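PDB 1M22: peptide amidase from Stenotrophomonas maltophilia, which probably hydrolyses amide bonds, including those of peptide amides, as a serine-dependent enzyme of the amidase signature family. Local coordinates for residues Gly273-Tyr286 / His408-Val420. Numbering follows the deposited sequence.
Sequences GKRIGLLQTPLLKY and HQLDALVAPTTGV
The ring of Y286 carries G419 CA over one face, a CH-pi contact 4.0 Å from the ring centroid, and F431 meets the same ring edge-to-face. The guanidinium of R275 is met at its edge by the carbonyls of H408 and Q409. R275 opens strand 275-279, and Y286 lies well beyond its end; this strand runs parallel to 412-416 in the eleven-stranded mixed sheet of the amidase signature fold. Strand 306-310 borders 275-279 and ends the sheet.

R275 grips H408 O side-on: NE and NH2 both donate to it, NH2 at 2.9 Å, with H408 O almost in the guanidinium plane. A bend at chi3 (57°) turns the group toward the C-terminal end of helix 383-407, where Q409 is the C-prime residue of a Schellman motif. D411 pairs with the R275 backbone. Its N donates to R275 O, and its OD1 accepts from R275 N at 2.8 Å through the anti lone pair. D411 OD2 forms a salt bridge with K472.

Along the strands, G277 N bonds to A412 O, V414 N to G277 O, and L279 N to V414 O. L410 CD1 lies 3.6 Å from G277 CA. I276 and V414 share one sheet face and meet tightly, CG2 to CG2 at 3.4 Å. Further on, L283 CD2 touches P416 CB, and L284 CD2 reaches P416 CD. Y286 extends with CG anti to N (chi1 179°), and its OH accepts a nearly straight bond from V420 N at 3.1 Å.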
ATOM      1  N   GLY A 273     -26.709   3.252 -10.338  1.00 14.55           N
ATOM      2  CA  GLY A 273     -26.826   2.155 -11.282  1.00 14.22           C
ATOM      3  C   GLY A 273     -25.859   1.006 -11.070  1.00 14.84           C
ATOM      4  O   GLY A 273     -25.927   0.000 -11.775  1.00 16.98           O
ATOM      5  N   LYS A 274     -24.958   1.142 -10.103  1.00 11.73           N
ATOM      6  CA  LYS A 274     -23.988   0.089  -9.837  1.00 10.95           C
ATOM      7  C   LYS A 274     -24.611  -1.061  -9.059  1.00  8.75           C
ATOM      8  O   LYS A 274     -25.628  -0.895  -8.389  1.00 10.91           O
ATOM      9  CB  LYS A 274     -22.799   0.638  -9.045  1.00 11.56           C
ATOM     10  CG  LYS A 274     -21.967   1.687  -9.765  1.00 12.72           C
ATOM     11  CD  LYS A 274     -21.322   1.129 -11.027  1.00 13.85           C
ATOM     12  CE  LYS A 274     -20.194   2.030 -11.513  1.00 15.98           C
ATOM     13  NZ  LYS A 274     -20.628   3.439 -11.721  1.00 17.35           N
ATOM     14  N   ARG A 275     -23.987  -2.228  -9.162  1.00  8.97           N
ATOM     15  CA  ARG A 275     -24.444  -3.417  -8.460  1.00  8.33           C
ATOM     16  C   ARG A 275     -23.266  -3.923  -7.640  1.00  7.74           C
ATOM     17  O   ARG A 275     -22.179  -4.159  -8.170  1.00  8.83           O
ATOM     18  CB  ARG A 275     -24.924  -4.472  -9.460  1.00  8.86           C
ATOM     19  CG  ARG A 275     -26.176  -4.046 -10.231  1.00 10.72           C
ATOM     20  CD  ARG A 275     -26.577  -5.085 -11.269  1.00  9.55           C
ATOM     21  NE  ARG A 275     -26.801  -6.389 -10.657  1.00  9.78           N
ATOM     22  CZ  ARG A 275     -27.870  -6.710  -9.936  1.00  9.36           C
ATOM     23  NH1 ARG A 275     -28.834  -5.820  -9.737  1.00 11.95           N
ATOM     24  NH2 ARG A 275     -27.960  -7.916  -9.393  1.00 11.84           N
ATOM     25  N   ILE A 276     -23.491  -4.081  -6.341  1.00  7.78           N
ATOM     26  CA  ILE A 276     -22.445  -4.500  -5.421  1.00  9.15           C
ATOM     27  C   ILE A 276     -22.804  -5.749  -4.632  1.00  8.12           C
ATOM     28  O   ILE A 276     -23.938  -5.913  -4.186  1.00  9.53           O
ATOM     29  CB  ILE A 276     -22.143  -3.365  -4.414  1.00  9.76           C
ATOM     30  CG1 ILE A 276     -21.609  -2.143  -5.156  1.00 12.46           C
ATOM     31  CG2 ILE A 276     -21.161  -3.838  -3.351  1.00 11.40           C
ATOM     32  CD1 ILE A 276     -21.410  -0.929  -4.266  1.00 14.83           C
ATOM     33  N   GLY A 277     -21.819  -6.624  -4.461  1.00  7.42           N
ATOM     34  CA  GLY A 277     -22.026  -7.828  -3.687  1.00  8.46           C
ATOM     35  C   GLY A 277     -21.345  -7.694  -2.333  1.00  9.49           C
ATOM     36  O   GLY A 277     -20.132  -7.483  -2.264  1.00 10.04           O
ATOM     37  N   LEU A 278     -22.123  -7.788  -1.259  1.00  8.44           N
ATOM     38  CA  LEU A 278     -21.577  -7.700   0.096  1.00  8.83           C
ATOM     39  C   LEU A 278     -21.160  -9.110   0.498  1.00  8.50           C
ATOM     40  O   LEU A 278     -22.007  -9.984   0.687  1.00  9.44           O
ATOM     41  CB  LEU A 278     -22.632  -7.165   1.067  1.00 11.84           C
ATOM     42  CG  LEU A 278     -22.234  -7.115   2.546  1.00 14.14           C
ATOM     43  CD1 LEU A 278     -20.989  -6.256   2.735  1.00 15.05           C
ATOM     44  CD2 LEU A 278     -23.396  -6.562   3.353  1.00 17.65           C
ATOM     45  N   LEU A 279     -19.856  -9.327   0.627  1.00  9.30           N
ATOM     46  CA  LEU A 279     -19.325 -10.643   0.958  1.00  9.39           C
ATOM     47  C   LEU A 279     -19.702 -11.157   2.338  1.00 11.20           C
ATOM     48  O   LEU A 279     -19.480 -10.496   3.352  1.00 11.36           O
ATOM     49  CB  LEU A 279     -17.803 -10.645   0.788  1.00  9.53           C
ATOM     50  CG  LEU A 279     -17.330 -10.379  -0.645  1.00  9.14           C
ATOM     51  CD1 LEU A 279     -15.815 -10.329  -0.685  1.00 11.46           C
ATOM     52  CD2 LEU A 279     -17.852 -11.465  -1.574  1.00 13.60           C
ATOM     53  N   GLN A 280     -20.271 -12.358   2.358  1.00 12.00           N
ATOM     54  CA  GLN A 280     -20.696 -12.992   3.595  1.00 13.57           C
ATOM     55  C   GLN A 280     -19.589 -13.846   4.197  1.00 14.08           C
ATOM     56  O   GLN A 280     -19.235 -14.893   3.656  1.00 16.23           O
ATOM     57  CB  GLN A 280     -21.928 -13.860   3.329  1.00 14.66           C
ATOM     58  CG  GLN A 280     -23.084 -13.098   2.709  1.00 15.02           C
ATOM     59  CD  GLN A 280     -23.611 -12.011   3.619  1.00 15.66           C
ATOM     60  OE1 GLN A 280     -24.159 -12.290   4.685  1.00 19.11           O
ATOM     61  NE2 GLN A 280     -23.443 -10.759   3.207  1.00 14.85           N
ATOM     62  N   THR A 281     -19.030 -13.377   5.309  1.00 15.08           N
ATOM     63  CA  THR A 281     -17.981 -14.099   6.019  1.00 15.12           C
ATOM     64  C   THR A 281     -18.136 -13.746   7.491  1.00 14.25           C
ATOM     65  O   THR A 281     -18.861 -12.809   7.838  1.00 14.33           O
ATOM     66  CB  THR A 281     -16.554 -13.682   5.576  1.00 14.90           C
ATOM     67  OG1 THR A 281     -16.203 -12.435   6.188  1.00 14.25           O
ATOM     68  CG2 THR A 281     -16.472 -13.550   4.063  1.00 16.52           C
ATOM     69  N   PRO A 282     -17.460 -14.492   8.378  1.00 16.66           N
ATOM     70  CA  PRO A 282     -17.538 -14.236   9.819  1.00 16.05           C
ATOM     71  C   PRO A 282     -17.102 -12.828  10.223  1.00 14.73           C
ATOM     72  O   PRO A 282     -17.438 -12.361  11.310  1.00 15.49           O
ATOM     73  CB  PRO A 282     -16.628 -15.312  10.405  1.00 17.92           C
ATOM     74  CG  PRO A 282     -16.805 -16.447   9.449  1.00 18.67           C
ATOM     75  CD  PRO A 282     -16.732 -15.745   8.111  1.00 15.76           C
ATOM     76  N   LEU A 283     -16.362 -12.152   9.351  1.00 13.28           N
ATOM     77  CA  LEU A 283     -15.892 -10.805   9.659  1.00 13.00           C
ATOM     78  C   LEU A 283     -17.053  -9.830   9.847  1.00 12.36           C
ATOM     79  O   LEU A 283     -16.912  -8.809  10.520  1.00 12.34           O
ATOM     80  CB  LEU A 283     -14.956 -10.307   8.553  1.00 14.34           C
ATOM     81  CG  LEU A 283     -14.163  -9.027   8.834  1.00 13.21           C
ATOM     82  CD1 LEU A 283     -13.355  -9.181  10.118  1.00 15.10           C
ATOM     83  CD2 LEU A 283     -13.239  -8.735   7.654  1.00 14.19           C
ATOM     84  N   LEU A 284     -18.205 -10.146   9.259  1.00 12.51           N
ATOM     85  CA  LEU A 284     -19.379  -9.287   9.392  1.00 12.85           C
ATOM     86  C   LEU A 284     -19.893  -9.290  10.830  1.00 13.19           C
ATOM     87  O   LEU A 284     -20.589  -8.362  11.247  1.00 13.94           O
ATOM     88  CB  LEU A 284     -20.504  -9.763   8.465  1.00 13.23           C
ATOM     89  CG  LEU A 284     -20.277  -9.733   6.953  1.00 10.30           C
ATOM     90  CD1 LEU A 284     -21.508 -10.293   6.252  1.00 13.71           C
ATOM     91  CD2 LEU A 284     -20.001  -8.310   6.490  1.00 12.61           C
ATOM     92  N   LYS A 285     -19.548 -10.333  11.580  1.00 15.78           N
ATOM     93  CA  LYS A 285     -19.991 -10.458  12.966  1.00 17.26           C
ATOM     94  C   LYS A 285     -18.898 -10.128  13.977  1.00 16.60           C
ATOM     95  O   LYS A 285     -19.052 -10.372  15.175  1.00 16.76           O
ATOM     96  CB  LYS A 285     -20.525 -11.869  13.221  1.00 19.08           C
ATOM     97  CG  LYS A 285     -21.609 -12.306  12.245  1.00 24.34           C
ATOM     98  CD  LYS A 285     -22.733 -11.281  12.136  1.00 27.65           C
ATOM     99  CE  LYS A 285     -23.480 -11.104  13.450  1.00 30.43           C
ATOM    100  NZ  LYS A 285     -24.572 -10.095  13.324  1.00 29.72           N
ATOM    101  N   TYR A 286     -17.793  -9.580  13.487  1.00 14.60           N
ATOM    102  CA  TYR A 286     -16.682  -9.183  14.340  1.00 14.04           C
ATOM    103  C   TYR A 286     -17.247  -8.187  15.353  1.00 14.60           C
ATOM    104  O   TYR A 286     -18.099  -7.366  15.014  1.00 14.69           O
ATOM    105  CB  TYR A 286     -15.597  -8.547  13.464  1.00 14.26           C
ATOM    106  CG  TYR A 286     -14.364  -8.049  14.182  1.00 15.70           C
ATOM    107  CD1 TYR A 286     -14.311  -6.757  14.701  1.00 14.52           C
ATOM    108  CD2 TYR A 286     -13.230  -8.853  14.296  1.00 15.35           C
ATOM    109  CE1 TYR A 286     -13.155  -6.274  15.310  1.00 16.11           C
ATOM    110  CE2 TYR A 286     -12.070  -8.380  14.907  1.00 16.35           C
ATOM    111  CZ  TYR A 286     -12.041  -7.090  15.407  1.00 12.92           C
ATOM    112  OH  TYR A 286     -10.888  -6.607  15.982  1.00 17.92           O
ATOM    113  N   HIS A 408     -24.196 -12.456 -10.211  1.00 10.31           N
ATOM    114  CA  HIS A 408     -25.234 -11.459  -9.943  1.00  9.41           C
ATOM    115  C   HIS A 408     -25.010 -10.184 -10.752  1.00  7.92           C
ATOM    116  O   HIS A 408     -25.580  -9.138 -10.442  1.00  9.05           O
ATOM    117  CB  HIS A 408     -25.259 -11.116  -8.449  1.00 11.63           C
ATOM    118  CG  HIS A 408     -25.748 -12.233  -7.581  1.00 13.86           C
ATOM    119  ND1 HIS A 408     -27.081 -12.417  -7.284  1.00 17.66           N
ATOM    120  CD2 HIS A 408     -25.083 -13.238  -6.965  1.00 14.50           C
ATOM    121  CE1 HIS A 408     -27.215 -13.488  -6.521  1.00 15.23           C
ATOM    122  NE2 HIS A 408     -26.017 -14.003  -6.313  1.00 17.96           N
ATOM    123  N   GLN A 409     -24.198 -10.297 -11.799  1.00  9.33           N
ATOM    124  CA  GLN A 409     -23.845  -9.174 -12.665  1.00  8.87           C
ATOM    125  C   GLN A 409     -23.471  -7.961 -11.821  1.00  8.24           C
ATOM    126  O   GLN A 409     -24.098  -6.901 -11.898  1.00  9.35           O
ATOM    127  CB  GLN A 409     -24.990  -8.818 -13.619  1.00  9.01           C
ATOM    128  CG  GLN A 409     -24.499  -7.983 -14.799  1.00 12.57           C
ATOM    129  CD  GLN A 409     -25.571  -7.685 -15.823  1.00 16.51           C
ATOM    130  OE1 GLN A 409     -26.272  -8.582 -16.287  1.00 19.19           O
ATOM    131  NE2 GLN A 409     -25.691  -6.417 -16.196  1.00 17.87           N
ATOM    132  N   LEU A 410     -22.422  -8.140 -11.025  1.00  8.87           N
ATOM    133  CA  LEU A 410     -21.931  -7.108 -10.123  1.00  8.43           C
ATOM    134  C   LEU A 410     -20.753  -6.321 -10.683  1.00  7.75           C
ATOM    135  O   LEU A 410     -20.005  -6.800 -11.539  1.00  9.82           O
ATOM    136  CB  LEU A 410     -21.511  -7.749  -8.800  1.00  8.27           C
ATOM    137  CG  LEU A 410     -22.559  -8.642  -8.134  1.00  8.44           C
ATOM    138  CD1 LEU A 410     -21.929  -9.371  -6.962  1.00  9.09           C
ATOM    139  CD2 LEU A 410     -23.746  -7.803  -7.680  1.00  8.34           C
ATOM    140  N   ASP A 411     -20.592  -5.105 -10.169  1.00  8.48           N
ATOM    141  CA  ASP A 411     -19.504  -4.221 -10.561  1.00  8.89           C
ATOM    142  C   ASP A 411     -18.349  -4.332  -9.580  1.00  8.18           C
ATOM    143  O   ASP A 411     -17.202  -4.064  -9.927  1.00  9.36           O
ATOM    144  CB  ASP A 411     -19.982  -2.773 -10.591  1.00  9.32           C
ATOM    145  CG  ASP A 411     -21.001  -2.532 -11.669  1.00 11.12           C
ATOM    146  OD1 ASP A 411     -22.201  -2.399 -11.349  1.00 12.00           O
ATOM    147  OD2 ASP A 411     -20.590  -2.492 -12.843  1.00 16.24           O
ATOM    148  N   ALA A 412     -18.663  -4.720  -8.351  1.00  7.83           N
ATOM    149  CA  ALA A 412     -17.647  -4.857  -7.321  1.00  7.31           C
ATOM    150  C   ALA A 412     -18.153  -5.680  -6.155  1.00  7.21           C
ATOM    151  O   ALA A 412     -19.358  -5.917  -6.003  1.00  7.97           O
ATOM    152  CB  ALA A 412     -17.215  -3.478  -6.825  1.00  8.06           C
ATOM    153  N   LEU A 413     -17.207  -6.124  -5.338  1.00  7.31           N
ATOM    154  CA  LEU A 413     -17.499  -6.882  -4.135  1.00  7.88           C
ATOM    155  C   LEU A 413     -17.004  -5.998  -3.000  1.00  7.21           C
ATOM    156  O   LEU A 413     -15.970  -5.340  -3.131  1.00  8.77           O
ATOM    157  CB  LEU A 413     -16.728  -8.204  -4.130  1.00  7.17           C
ATOM    158  CG  LEU A 413     -16.981  -9.117  -5.330  1.00  7.53           C
ATOM    159  CD1 LEU A 413     -16.076 -10.336  -5.261  1.00 10.94           C
ATOM    160  CD2 LEU A 413     -18.442  -9.536  -5.346  1.00 10.48           C
ATOM    161  N   VAL A 414     -17.745  -5.957  -1.902  1.00  7.04           N
ATOM    162  CA  VAL A 414     -17.330  -5.157  -0.757  1.00  7.69           C
ATOM    163  C   VAL A 414     -17.423  -5.960   0.530  1.00  8.13           C
ATOM    164  O   VAL A 414     -18.154  -6.950   0.615  1.00  7.85           O
ATOM    165  CB  VAL A 414     -18.173  -3.868  -0.600  1.00  8.41           C
ATOM    166  CG1 VAL A 414     -18.067  -3.025  -1.858  1.00  8.09           C
ATOM    167  CG2 VAL A 414     -19.617  -4.217  -0.290  1.00  9.84           C
ATOM    168  N   ALA A 415     -16.668  -5.525   1.531  1.00  7.63           N
ATOM    169  CA  ALA A 415     -16.643  -6.193   2.823  1.00  8.49           C
ATOM    170  C   ALA A 415     -15.775  -5.379   3.757  1.00  7.26           C
ATOM    171  O   ALA A 415     -15.054  -4.483   3.322  1.00  7.63           O
ATOM    172  CB  ALA A 415     -16.041  -7.587   2.671  1.00  8.90           C
ATOM    173  N   PRO A 416     -15.860  -5.652   5.067  1.00  7.58           N
ATOM    174  CA  PRO A 416     -15.001  -4.890   5.977  1.00  7.57           C
ATOM    175  C   PRO A 416     -13.603  -5.359   5.565  1.00  6.98           C
ATOM    176  O   PRO A 416     -13.425  -6.527   5.217  1.00  8.20           O
ATOM    177  CB  PRO A 416     -15.385  -5.428   7.353  1.00  7.98           C
ATOM    178  CG  PRO A 416     -16.802  -5.885   7.170  1.00 10.89           C
ATOM    179  CD  PRO A 416     -16.772  -6.538   5.808  1.00  9.08           C
ATOM    180  N   THR A 417     -12.617  -4.472   5.590  1.00  6.91           N
ATOM    181  CA  THR A 417     -11.268  -4.855   5.188  1.00  5.57           C
ATOM    182  C   THR A 417     -10.627  -5.853   6.148  1.00  6.58           C
ATOM    183  O   THR A 417     -10.068  -6.870   5.730  1.00  8.58           O
ATOM    184  CB  THR A 417     -10.377  -3.610   5.070  1.00  7.06           C
ATOM    185  OG1 THR A 417     -11.012  -2.673   4.191  1.00  7.58           O
ATOM    186  CG2 THR A 417      -9.002  -3.974   4.515  1.00  7.41           C
ATOM    187  N   THR A 418     -10.718  -5.556   7.437  1.00  6.99           N
ATOM    188  CA  THR A 418     -10.143  -6.407   8.468  1.00  8.48           C
ATOM    189  C   THR A 418     -10.709  -5.953   9.811  1.00  8.36           C
ATOM    190  O   THR A 418     -11.664  -5.181   9.850  1.00  7.90           O
ATOM    191  CB  THR A 418      -8.592  -6.294   8.461  1.00  9.75           C
ATOM    192  OG1 THR A 418      -8.035  -7.206   9.415  1.00 11.21           O
ATOM    193  CG2 THR A 418      -8.144  -4.870   8.794  1.00  9.70           C
ATOM    194  N   GLY A 419     -10.139  -6.449  10.905  1.00  8.92           N
ATOM    195  CA  GLY A 419     -10.600  -6.047  12.224  1.00  9.42           C
ATOM    196  C   GLY A 419      -9.844  -4.803  12.652  1.00  9.80           C
ATOM    197  O   GLY A 419      -9.320  -4.075  11.807  1.00 11.14           O
ATOM    198  N   VAL A 420      -9.777  -4.545  13.955  1.00  9.74           N
ATOM    199  CA  VAL A 420      -9.064  -3.368  14.440  1.00  9.05           C
ATOM    200  C   VAL A 420      -7.669  -3.708  14.941  1.00  8.25           C
ATOM    201  O   VAL A 420      -7.326  -4.874  15.135  1.00  9.94           O
ATOM    202  CB  VAL A 420      -9.832  -2.666  15.577  1.00 10.74           C
ATOM    203  CG1 VAL A 420     -11.178  -2.184  15.067  1.00 12.85           C
ATOM    204  CG2 VAL A 420     -10.006  -3.612  16.756  1.00 14.01           C
TER